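Local atomic coordinates of tripeptidase (PDB entry 3RZA), a protein that probably cleaves tripeptides, as a metal-dependent peptidase of the M20/M25/M40 family. Residues D100-A105 with T123-A128; F181-D186 with V356-G361; M202-K207 with A300-E305. All blocks are in the same frame, centred on the assembly; numbering follows the deposited sequence. Where two conformers were deposited one is given.

Contact 1. Residues D100-A105 with T123-A128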
ATOM      1  N   ASP A 100      -9.673  16.789  24.231  1.00 17.34           N
ATOM      2  CA  ASP A 100      -8.607  16.224  23.387  1.00 18.12           C
ATOM      3  C   ASP A 100      -8.401  16.998  22.064  1.00 20.64           C
ATOM      4  O   ASP A 100      -9.298  17.678  21.580  1.00 17.09           O
ATOM      5  CB  ASP A 100      -8.823  14.728  23.090  1.00 16.39           C
ATOM      6  CG  ASP A 100     -10.094  14.443  22.256  1.00 19.74           C
ATOM      7  OD1 ASP A 100     -11.149  15.036  22.556  1.00 18.64           O
ATOM      8  OD2 ASP A 100     -10.041  13.613  21.326  1.00 20.26           O
ATOM      9  N   THR A 101      -7.190  16.871  21.513  1.00 20.82           N
ATOM     10  CA  THR A 101      -6.835  17.406  20.201  1.00 20.88           C
ATOM     11  C   THR A 101      -6.309  16.272  19.316  1.00 20.89           C
ATOM     12  O   THR A 101      -5.943  15.205  19.813  1.00 20.68           O
ATOM     13  CB  THR A 101      -5.730  18.439  20.330  1.00 20.21           C
ATOM     14  OG1 THR A 101      -4.503  17.763  20.627  1.00 18.27           O
ATOM     15  CG2 THR A 101      -6.033  19.412  21.420  1.00 20.33           C
ATOM     16  N   VAL A 102      -6.216  16.529  18.007  1.00 21.42           N
ATOM     17  CA  VAL A 102      -5.508  15.601  17.096  1.00 22.06           C
ATOM     18  C   VAL A 102      -3.995  15.677  17.332  1.00 23.39           C
ATOM     19  O   VAL A 102      -3.513  16.492  18.150  1.00 23.81           O
ATOM     20  CB  VAL A 102      -5.811  15.861  15.597  1.00 23.10           C
ATOM     21  CG1 VAL A 102      -7.334  15.818  15.330  1.00 21.01           C
ATOM     22  CG2 VAL A 102      -5.176  17.171  15.126  1.00 17.90           C
ATOM     23  N   VAL A 103      -3.275  14.765  16.672  1.00 23.34           N
ATOM     24  CA  VAL A 103      -1.808  14.767  16.579  1.00 23.24           C
ATOM     25  C   VAL A 103      -1.397  15.668  15.383  1.00 24.41           C
ATOM     26  O   VAL A 103      -2.147  15.765  14.428  1.00 22.87           O
ATOM     27  CB  VAL A 103      -1.302  13.283  16.373  1.00 25.64           C
ATOM     28  CG1 VAL A 103       0.187  13.211  16.091  1.00 32.68           C
ATOM     29  CG2 VAL A 103      -1.652  12.423  17.608  1.00 21.03           C
ATOM     30  N   PRO A 104      -0.203  16.344  15.428  1.00 25.75           N
ATOM     31  CA  PRO A 104       0.775  16.496  16.514  1.00 25.67           C
ATOM     32  C   PRO A 104       0.443  17.685  17.374  1.00 24.07           C
ATOM     33  O   PRO A 104       0.295  18.781  16.846  1.00 22.54           O
ATOM     34  CB  PRO A 104       2.097  16.727  15.769  1.00 25.98           C
ATOM     35  CG  PRO A 104       1.705  17.365  14.477  1.00 25.59           C
ATOM     36  CD  PRO A 104       0.294  16.947  14.169  1.00 24.78           C
ATOM     37  N   ALA A 105       0.327  17.463  18.685  1.00 24.19           N
ATOM     38  CA  ALA A 105       0.030  18.536  19.648  1.00 24.32           C
ATOM     39  C   ALA A 105       0.735  18.304  20.988  1.00 25.49           C
ATOM     40  O   ALA A 105       0.117  18.441  22.066  1.00 25.70           O
ATOM     41  CB  ALA A 105      -1.456  18.649  19.836  1.00 21.72           C
ATOM     42  N   THR A 123       5.142  23.801  14.065  1.00 32.39           N
ATOM     43  CA  THR A 123       5.572  22.403  14.319  1.00 32.41           C
ATOM     44  C   THR A 123       4.444  21.509  14.890  1.00 30.36           C
ATOM     45  O   THR A 123       4.542  20.284  14.846  1.00 29.96           O
ATOM     46  CB  THR A 123       6.751  22.369  15.304  1.00 33.69           C
ATOM     47  OG1 THR A 123       6.312  22.778  16.604  1.00 36.33           O
ATOM     48  CG2 THR A 123       7.868  23.295  14.835  1.00 36.75           C
ATOM     49  N   THR A 124       3.407  22.139  15.462  1.00 27.78           N
ATOM     50  CA  THR A 124       2.242  21.451  16.004  1.00 24.19           C
ATOM     51  C   THR A 124       0.990  22.137  15.479  1.00 21.82           C
ATOM     52  O   THR A 124       1.049  23.203  14.868  1.00 23.57           O
ATOM     53  CB  THR A 124       2.221  21.522  17.554  1.00 24.47           C
ATOM     54  OG1 THR A 124       1.863  22.848  17.971  1.00 20.80           O
ATOM     55  CG2 THR A 124       3.601  21.148  18.158  1.00 27.82           C
ATOM     56  N   ILE A 125      -0.143  21.535  15.784  1.00 19.73           N
ATOM     57  CA  ILE A 125      -1.435  22.186  15.702  1.00 19.60           C
ATOM     58  C   ILE A 125      -1.516  23.262  16.826  1.00 20.87           C
ATOM     59  O   ILE A 125      -0.615  23.353  17.670  1.00 21.55           O
ATOM     60  CB  ILE A 125      -2.621  21.123  15.771  1.00 21.08           C
ATOM     61  CG1 ILE A 125      -2.741  20.428  17.145  1.00 21.72           C
ATOM     62  CG2 ILE A 125      -2.460  20.060  14.672  1.00 18.16           C
ATOM     63  CD1 ILE A 125      -4.095  20.026  17.478  1.00 19.52           C
ATOM     64  N   LEU A 126      -2.575  24.065  16.828  1.00 21.49           N
ATOM     65  CA  LEU A 126      -2.842  25.011  17.934  1.00 20.80           C
ATOM     66  C   LEU A 126      -3.681  24.332  19.010  1.00 20.20           C
ATOM     67  O   LEU A 126      -3.450  24.525  20.202  1.00 19.61           O
ATOM     68  CB  LEU A 126      -3.559  26.280  17.420  1.00 21.34           C
ATOM     69  CG  LEU A 126      -3.878  27.435  18.378  1.00 16.72           C
ATOM     70  CD1 LEU A 126      -2.648  27.864  19.188  1.00 19.38           C
ATOM     71  CD2 LEU A 126      -4.436  28.651  17.608  1.00 18.03           C
ATOM     72  N   GLY A 127      -4.662  23.549  18.597  1.00 19.48           N
ATOM     73  CA  GLY A 127      -5.678  23.070  19.510  1.00 19.50           C
ATOM     74  C   GLY A 127      -6.745  24.099  19.865  1.00 20.10           C
ATOM     75  O   GLY A 127      -7.421  23.954  20.896  1.00 17.60           O
ATOM     76  N   ALA A 128      -6.963  25.091  18.988  1.00 19.48           N
ATOM     77  CA  ALA A 128      -8.210  25.897  19.037  1.00 19.58           C
ATOM     78  C   ALA A 128      -9.430  25.001  18.960  1.00 18.38           C
ATOM     79  O   ALA A 128     -10.431  25.236  19.630  1.00 20.00           O
ATOM     80  CB  ALA A 128      -8.233  26.925  17.927  1.00 19.48           C
TER

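Contact 2. Residues F181-D186 with V356-G361. With ZN (zinc ion), chain C.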
ATOM      1  N   PHE A 181     -32.262  20.914  26.396  1.00 22.23           N
ATOM      2  CA  PHE A 181     -31.563  21.053  25.107  1.00 18.85           C
ATOM      3  C   PHE A 181     -30.165  21.601  25.338  1.00 19.48           C
ATOM      4  O   PHE A 181     -29.814  21.993  26.465  1.00 17.19           O
ATOM      5  CB  PHE A 181     -32.347  21.970  24.136  1.00 18.13           C
ATOM      6  CG  PHE A 181     -32.750  23.308  24.730  1.00 21.32           C
ATOM      7  CD1 PHE A 181     -31.836  24.385  24.786  1.00 19.80           C
ATOM      8  CD2 PHE A 181     -34.041  23.508  25.215  1.00 22.94           C
ATOM      9  CE1 PHE A 181     -32.206  25.614  25.336  1.00 23.40           C
ATOM     10  CE2 PHE A 181     -34.421  24.747  25.750  1.00 25.23           C
ATOM     11  CZ  PHE A 181     -33.492  25.796  25.827  1.00 23.19           C
ATOM     12  N   GLY A 182     -29.355  21.633  24.284  1.00 18.68           N
ATOM     13  CA  GLY A 182     -28.062  22.263  24.391  1.00 18.51           C
ATOM     14  C   GLY A 182     -27.209  22.362  23.172  1.00 17.42           C
ATOM     15  O   GLY A 182     -27.690  22.247  22.063  1.00 18.97           O
ATOM     16  N   TYR A 183     -25.938  22.682  23.404  1.00 16.79           N
ATOM     17  CA  TYR A 183     -25.056  23.180  22.373  1.00 17.71           C
ATOM     18  C   TYR A 183     -23.698  22.540  22.464  1.00 18.26           C
ATOM     19  O   TYR A 183     -23.065  22.601  23.523  1.00 22.39           O
ATOM     20  CB  TYR A 183     -24.904  24.686  22.506  1.00 16.01           C
ATOM     21  CG  TYR A 183     -26.224  25.385  22.394  1.00 17.63           C
ATOM     22  CD1 TYR A 183     -26.817  25.589  21.144  1.00 13.28           C
ATOM     23  CD2 TYR A 183     -26.943  25.754  23.548  1.00 12.93           C
ATOM     24  CE1 TYR A 183     -28.067  26.206  21.037  1.00 17.97           C
ATOM     25  CE2 TYR A 183     -28.192  26.361  23.450  1.00 15.81           C
ATOM     26  CZ  TYR A 183     -28.749  26.591  22.194  1.00 14.06           C
ATOM     27  OH  TYR A 183     -30.009  27.172  22.102  1.00 17.49           O
ATOM     28  N   ALA A 184     -23.245  21.934  21.367  1.00 16.06           N
ATOM     29  CA  ALA A 184     -21.835  21.553  21.212  1.00 14.99           C
ATOM     30  C   ALA A 184     -21.076  22.746  20.643  1.00 16.85           C
ATOM     31  O   ALA A 184     -21.396  23.210  19.564  1.00 17.55           O
ATOM     32  CB  ALA A 184     -21.713  20.341  20.327  1.00 13.07           C
ATOM     33  N   ILE A 185     -20.094  23.255  21.395  1.00 17.27           N
ATOM     34  CA  ILE A 185     -19.327  24.436  21.004  1.00 17.56           C
ATOM     35  C   ILE A 185     -18.135  23.931  20.188  1.00 18.82           C
ATOM     36  O   ILE A 185     -16.990  23.919  20.667  1.00 21.30           O
ATOM     37  CB  ILE A 185     -18.867  25.289  22.263  1.00 17.58           C
ATOM     38  CG1 ILE A 185     -20.062  25.579  23.219  1.00 20.51           C
ATOM     39  CG2 ILE A 185     -18.213  26.611  21.814  1.00 11.34           C
ATOM     40  CD1 ILE A 185     -19.642  26.192  24.559  1.00 17.47           C
ATOM     41  N   ASP A 186     -18.408  23.473  18.963  1.00 17.03           N
ATOM     42  CA  ASP A 186     -17.445  22.674  18.198  1.00 18.82           C
ATOM     43  C   ASP A 186     -17.795  22.499  16.677  1.00 18.04           C
ATOM     44  O   ASP A 186     -17.619  21.424  16.130  1.00 18.26           O
ATOM     45  CB  ASP A 186     -17.304  21.273  18.874  1.00 19.19           C
ATOM     46  CG  ASP A 186     -16.129  20.450  18.335  1.00 18.94           C
ATOM     47  OD1 ASP A 186     -15.086  21.039  17.997  1.00 18.07           O
ATOM     48  OD2 ASP A 186     -16.240  19.202  18.269  1.00 17.87           O
ATOM     49  N   VAL A 356     -27.635  21.258  18.951  1.00 19.39           N
ATOM     50  CA  VAL A 356     -27.114  21.880  17.731  1.00 17.95           C
ATOM     51  C   VAL A 356     -25.682  22.320  18.039  1.00 18.63           C
ATOM     52  O   VAL A 356     -25.276  22.349  19.212  1.00 17.84           O
ATOM     53  CB  VAL A 356     -28.019  23.083  17.284  1.00 17.13           C
ATOM     54  CG1 VAL A 356     -29.482  22.611  17.147  1.00 15.89           C
ATOM     55  CG2 VAL A 356     -27.917  24.227  18.241  1.00 17.87           C
ATOM     56  N   ILE A 357     -24.926  22.650  16.996  1.00 17.03           N
ATOM     57  CA  ILE A 357     -23.487  22.805  17.094  1.00 16.41           C
ATOM     58  C   ILE A 357     -23.165  24.250  16.704  1.00 17.15           C
ATOM     59  O   ILE A 357     -23.519  24.683  15.605  1.00 17.25           O
ATOM     60  CB  ILE A 357     -22.693  21.805  16.172  1.00 17.47           C
ATOM     61  CG1 ILE A 357     -23.429  20.464  15.997  1.00 19.31           C
ATOM     62  CG2 ILE A 357     -21.281  21.547  16.725  1.00 15.37           C
ATOM     63  CD1 ILE A 357     -23.667  19.699  17.342  1.00 15.35           C
ATOM     64  N   LEU A 358     -22.511  24.981  17.613  1.00 15.37           N
ATOM     65  CA  LEU A 358     -22.197  26.386  17.419  1.00 16.39           C
ATOM     66  C   LEU A 358     -20.883  26.530  16.681  1.00 16.38           C
ATOM     67  O   LEU A 358     -19.901  25.852  17.019  1.00 17.09           O
ATOM     68  CB  LEU A 358     -22.071  27.101  18.766  1.00 15.25           C
ATOM     69  CG  LEU A 358     -23.286  27.084  19.681  1.00 16.41           C
ATOM     70  CD1 LEU A 358     -22.909  27.745  21.021  1.00 15.70           C
ATOM     71  CD2 LEU A 358     -24.506  27.758  19.022  1.00 13.80           C
ATOM     72  N   GLY A 359     -20.845  27.441  15.709  1.00 16.32           N
ATOM     73  CA  GLY A 359     -19.606  27.802  15.046  1.00 15.15           C
ATOM     74  C   GLY A 359     -18.612  28.381  16.032  1.00 15.47           C
ATOM     75  O   GLY A 359     -18.977  29.248  16.828  1.00 15.23           O
ATOM     76  N   VAL A 360     -17.379  27.853  16.019  1.00 14.57           N
ATOM     77  CA  VAL A 360     -16.291  28.320  16.867  1.00 14.59           C
ATOM     78  C   VAL A 360     -15.400  29.373  16.138  1.00 17.66           C
ATOM     79  O   VAL A 360     -14.680  30.150  16.798  1.00 16.05           O
ATOM     80  CB  VAL A 360     -15.427  27.115  17.368  1.00 15.32           C
ATOM     81  CG1 VAL A 360     -14.264  27.579  18.265  1.00 12.92           C
ATOM     82  CG2 VAL A 360     -16.303  26.128  18.133  1.00 18.87           C
ATOM     83  N   GLY A 361     -15.406  29.381  14.791  1.00 17.43           N
ATOM     84  CA  GLY A 361     -14.553  30.294  14.021  1.00 17.91           C
ATOM     85  C   GLY A 361     -13.062  29.917  13.953  1.00 19.08           C
ATOM     86  O   GLY A 361     -12.261  30.671  13.387  1.00 17.76           O
TER
HETATM   87 ZN    ZN C 401     -13.575  19.541  17.745  1.00 26.60          ZN
HETATM   88  O   HOH W   1     -13.667  18.443  15.973  1.00 33.92           O

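Contact 3. Residues M202-K207 with A300-E305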
HETATM    1  N   MSE A 202     -20.815   6.095   7.685  1.00 19.72           N
HETATM    2  CA  MSE A 202     -20.434   4.698   7.817  1.00 22.05           C
HETATM    3  C   MSE A 202     -19.060   4.443   7.192  1.00 19.33           C
HETATM    4  O   MSE A 202     -18.713   5.055   6.188  1.00 16.21           O
HETATM    5  CB  MSE A 202     -21.488   3.820   7.150  1.00 22.52           C
HETATM    6  CG  MSE A 202     -22.840   3.954   7.806  1.00 29.03           C
HETATM    7 SE   MSE A 202     -24.005   2.527   7.391  0.75 25.07          SE
HETATM    8  CE  MSE A 202     -25.641   3.149   8.282  1.00 35.61           C
ATOM      9  N   LEU A 203     -18.288   3.549   7.813  1.00 17.69           N
ATOM     10  CA  LEU A 203     -17.036   3.013   7.248  1.00 17.14           C
ATOM     11  C   LEU A 203     -17.402   1.740   6.501  1.00 19.06           C
ATOM     12  O   LEU A 203     -18.257   0.991   6.976  1.00 19.80           O
ATOM     13  CB  LEU A 203     -16.006   2.688   8.345  1.00 17.46           C
ATOM     14  CG  LEU A 203     -15.551   3.807   9.307  1.00 19.61           C
ATOM     15  CD1 LEU A 203     -14.586   3.268  10.376  1.00 18.65           C
ATOM     16  CD2 LEU A 203     -14.914   4.962   8.558  1.00 19.69           C
ATOM     17  N   ILE A 204     -16.846   1.564   5.299  1.00 17.32           N
ATOM     18  CA  ILE A 204     -16.972   0.305   4.552  0.50 17.74           C
ATOM     19  C   ILE A 204     -15.565  -0.121   4.156  1.00 18.56           C
ATOM     20  O   ILE A 204     -14.798   0.666   3.594  1.00 16.82           O
ATOM     21  CB  ILE A 204     -17.937   0.407   3.321  0.50 17.45           C
ATOM     22  CG1 ILE A 204     -17.912  -0.887   2.487  0.50 18.71           C
ATOM     23  CG2 ILE A 204     -17.603   1.593   2.461  0.50 16.27           C
ATOM     24  CD1 ILE A 204     -19.139  -1.081   1.590  0.50 18.70           C
ATOM     25  N   SER A 205     -15.206  -1.343   4.520  1.00 17.35           N
ATOM     26  CA  SER A 205     -13.940  -1.919   4.106  1.00 20.10           C
ATOM     27  C   SER A 205     -14.176  -3.211   3.320  1.00 20.84           C
ATOM     28  O   SER A 205     -15.111  -3.946   3.602  1.00 19.36           O
ATOM     29  CB  SER A 205     -13.071  -2.175   5.316  1.00 18.94           C
ATOM     30  OG  SER A 205     -12.803  -0.964   5.993  1.00 22.34           O
ATOM     31  N   ALA A 206     -13.321  -3.455   2.324  1.00 19.68           N
ATOM     32  CA  ALA A 206     -13.430  -4.613   1.463  1.00 19.83           C
ATOM     33  C   ALA A 206     -12.045  -5.294   1.307  1.00 20.44           C
ATOM     34  O   ALA A 206     -11.050  -4.619   0.995  1.00 18.64           O
ATOM     35  CB  ALA A 206     -13.996  -4.208   0.112  1.00 19.62           C
ATOM     36  N   LYS A 207     -11.974  -6.587   1.626  1.00 18.52           N
ATOM     37  CA  LYS A 207     -10.831  -7.438   1.264  1.00 16.80           C
ATOM     38  C   LYS A 207     -11.213  -8.220   0.022  1.00 17.43           C
ATOM     39  O   LYS A 207     -12.147  -9.053   0.071  1.00 16.36           O
ATOM     40  CB  LYS A 207     -10.485  -8.375   2.401  1.00 20.84           C
ATOM     41  CG  LYS A 207      -9.381  -9.406   2.083  1.00 22.35           C
ATOM     42  CD  LYS A 207      -8.928 -10.042   3.341  1.00 23.91           C
ATOM     43  CE  LYS A 207      -8.233 -11.352   3.107  1.00 27.03           C
ATOM     44  NZ  LYS A 207      -7.990 -12.012   4.420  1.00 30.73           N
ATOM     45  N   ALA A 300     -15.093 -11.144  -2.397  1.00 20.40           N
ATOM     46  CA  ALA A 300     -15.058  -9.893  -1.692  1.00 19.09           C
ATOM     47  C   ALA A 300     -15.594 -10.149  -0.308  1.00 20.73           C
ATOM     48  O   ALA A 300     -16.719 -10.635  -0.170  1.00 21.51           O
ATOM     49  CB  ALA A 300     -15.921  -8.886  -2.399  1.00 17.72           C
ATOM     50  N   GLU A 301     -14.792  -9.846   0.708  1.00 19.19           N
ATOM     51  CA  GLU A 301     -15.276  -9.735   2.086  1.00 21.67           C
ATOM     52  C   GLU A 301     -15.484  -8.237   2.375  1.00 20.33           C
ATOM     53  O   GLU A 301     -14.521  -7.472   2.329  1.00 16.29           O
ATOM     54  CB  GLU A 301     -14.249 -10.322   3.065  1.00 21.93           C
ATOM     55  CG  GLU A 301     -14.652 -10.236   4.570  1.00 25.34           C
ATOM     56  CD  GLU A 301     -13.605 -10.801   5.508  1.00 29.71           C
ATOM     57  OE1 GLU A 301     -12.517 -11.160   5.023  1.00 27.46           O
ATOM     58  OE2 GLU A 301     -13.871 -10.889   6.735  1.00 27.17           O
ATOM     59  N   VAL A 302     -16.723  -7.854   2.696  1.00 17.78           N
ATOM     60  CA  VAL A 302     -17.105  -6.462   2.940  1.00 16.43           C
ATOM     61  C   VAL A 302     -17.592  -6.358   4.385  1.00 17.75           C
ATOM     62  O   VAL A 302     -18.395  -7.200   4.818  1.00 16.54           O
ATOM     63  CB  VAL A 302     -18.172  -6.006   1.954  1.00 18.37           C
ATOM     64  CG1 VAL A 302     -18.629  -4.543   2.246  1.00 15.55           C
ATOM     65  CG2 VAL A 302     -17.633  -6.146   0.515  1.00 14.50           C
ATOM     66  N   THR A 303     -17.001  -5.429   5.160  1.00 16.41           N
ATOM     67  CA  THR A 303     -17.437  -5.151   6.554  1.00 18.57           C
ATOM     68  C   THR A 303     -17.797  -3.693   6.697  1.00 16.49           C
ATOM     69  O   THR A 303     -17.109  -2.843   6.130  1.00 16.35           O
ATOM     70  CB  THR A 303     -16.368  -5.530   7.616  1.00 18.08           C
ATOM     71  OG1 THR A 303     -15.152  -4.810   7.379  1.00 24.40           O
ATOM     72  CG2 THR A 303     -16.089  -7.025   7.594  1.00 19.91           C
ATOM     73  N   VAL A 304     -18.880  -3.417   7.447  1.00 19.17           N
ATOM     74  CA  VAL A 304     -19.424  -2.067   7.619  0.50 18.60           C
ATOM     75  C   VAL A 304     -19.425  -1.692   9.114  1.00 21.78           C
ATOM     76  O   VAL A 304     -19.570  -2.568   9.995  1.00 21.87           O
ATOM     77  CB  VAL A 304     -20.867  -1.968   7.024  0.50 20.00           C
ATOM     78  CG1 VAL A 304     -21.437  -0.561   7.160  0.50 17.90           C
ATOM     79  CG2 VAL A 304     -20.875  -2.400   5.556  0.50 18.41           C
ATOM     80  N   GLU A 305     -19.275  -0.404   9.402  1.00 20.73           N
ATOM     81  CA  GLU A 305     -19.355   0.113  10.759  1.00 22.74           C
ATOM     82  C   GLU A 305     -19.986   1.510  10.703  1.00 21.88           C
ATOM     83  O   GLU A 305     -19.582   2.314   9.871  1.00 20.49           O
ATOM     84  CB  GLU A 305     -17.959   0.192  11.322  1.00 23.61           C
ATOM     85  CG  GLU A 305     -17.879   0.367  12.785  1.00 32.91           C
ATOM     86  CD  GLU A 305     -16.483   0.725  13.203  1.00 38.98           C
ATOM     87  OE1 GLU A 305     -15.567  -0.072  12.915  1.00 42.21           O
ATOM     88  OE2 GLU A 305     -16.299   1.823  13.775  1.00 49.26           O
TER
HETATM   89  O   HOH W   2     -10.121 -11.586   6.188  1.00 25.01           O

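Contact 1. Residues D100-A105 with T123-A128
Pro-104 O accepts the backbone N-H of Ile-125 at 3.0 Å in a nearly straight bond, 169° at the hydrogen, and CB of Thr-124 lies against the same oxygen at 3.4 Å. This single backbone bond ties together two loops of the M20-type metal centre: 100-105 leaves strand 93-98 just after the zinc ligand His-98, in the H-x-D pattern of the family, and 123-128 runs into helix 128-147, whose start carries the metal ligand Asp-129. The peptide before Pro-104 is cis, part of the bend in which the first loop curls round Ile-125. CG1 of Ile-125 sits between its own backbone N and carbonyl carbon (chi1 68°), a setting that turns CG1 into the curl, and the near-extended chi2 (150°) carries CD1 on. There CD1 meets Thr-101 CB at 3.7 Å and Val-102 CG2 at 3.9 Å, the valine crossing it at about a right angle. CG1 is pressed on Ala-105 CB at 3.5 Å, closer than usual for two carbons, while CG2 lies by Pro-104 CD. Glu-39 receives the N-H of Ala-105, and Glu-370 OE1 takes those of both Leu-126 and Gly-127. Gly-127, with a positive phi, is the N-cap of helix 128-147, and from across the contact Thr-101 CG2 reaches its CA at 4.1 Å.

Contact 2. Residues F181-D186 with V356-G361
Tyr-183 and Val-356 run alongside each other in the same direction on one face of the sheet, with Val-356 CG2 packed obliquely against the ring at 3.4 Å from CD1. Leu-358 crosses the tyrosine at a slant and brings CD2 to 3.8 Å from the same CD1, so both aliphatic side chains meet the same ring carbon from directions about a right angle apart. On the reverse face Ala-184 CB meets Ile-357 CD1 at 3.6 Å. These are paired parallel strands of the catalytic α/β domain, inclined by 41°; Ala-184 makes both of its backbone bonds to strand 356-359, N to Val-356 O at 3.0 Å and O to Leu-358 N at 2.9 Å. Past the strand an inverse gamma turn centred on Ile-185 swings the chain round, and Val-360 CG2 comes to 3.4 Å from Ile-185 O. The turn presents Asp-186, whose CG stands anti to the backbone N (chi1 -169°) and whose OD1 binds zinc at 2.1 Å beside a water; His-98 and Asp-129 are the other protein ligands, and Tyr-362 OH hydrogen-bonds OD1. Strand 93-98 pairs with 181-184, helices 318-329 and 374-393 pack on Tyr-183, and helices 128-147 and 374-393 meet Ile-185.

Contact 3. Residues M202-K207 with A300-E305
Lys-207 reaches out beside Glu-301 across paired antiparallel strands. Its CB starts 4.1 Å from Glu-301 O; CG is anti to the backbone N (chi1 175°), and the chain stays extended from there. CD passes Glu-301 OE1 at 4.1 Å, after which the chain draws away from the opposite strand, so NZ ends 4.6 Å from OE1, too far for a direct salt bridge. A water fills the gap: it accepts from NZ of Lys-207 at 2.8 Å and donates to OE1 of Glu-301 at 2.7 Å, linking two groups of opposite charge. Strand 263-272, which pairs with 202-207 on its other edge, touches the lysine through Glu-263 and Ile-265. Along the strands the ladder is regular, the axes of the two segments at 161°. Lys-207, Ser-205 and Leu-203 form hydrogen-bonded pairs with Glu-301, Thr-303 and Glu-305, each pair joined by two N-H...O bonds; that from Ser-205 N to Thr-303 O is almost straight at 176°. The sheet, with helix 275-295 packed on it, is the second α/β unit that M20 peptidases usually carry beside the catalytic domain, often used there for dimerisation; consistent with this, Leu-203 packs on Thr-257 of the second subunit. Glu-301 O takes Lys-207 N at 2.8 Å and is also approached by Ala-206 CA at 3.2 Å, a CA-H...O contact between the regular bonds. Leu-203 and Glu-305 extend together on the face of the lysine. Ile-204, Ala-206, Val-302 and Val-304 occupy the opposite face, toward the helix: Val-302 CG2 lies 4.1 Å from Ala-206 CB, and Val-302 also packs on Thr-286 of helix 275-295.

Overall arrangement
Contacts 1 and 2 flank the metal centre, their centres 20 Å apart and their nearest atoms about 5 Å apart without touching. Contact 2 supplies the zinc ligand Asp-186, whereas contact 1 ends where helix 128-147 brings in Asp-129, common to the zinc site and the calcium site completed by Glu-163 and His-366. The side chain of Val-102 in contact 1 comes about 5 Å from a calcium ion and about 8 Å from zinc. Contact 3 stands well away, its centre about 30 Å from that of contact 1 and 32 Å from that of contact 2. Contacts 2 and 3, about 17 Å apart at their nearest atoms, reach one sheet, with strands 194-209 and 355-359 neighbours in it.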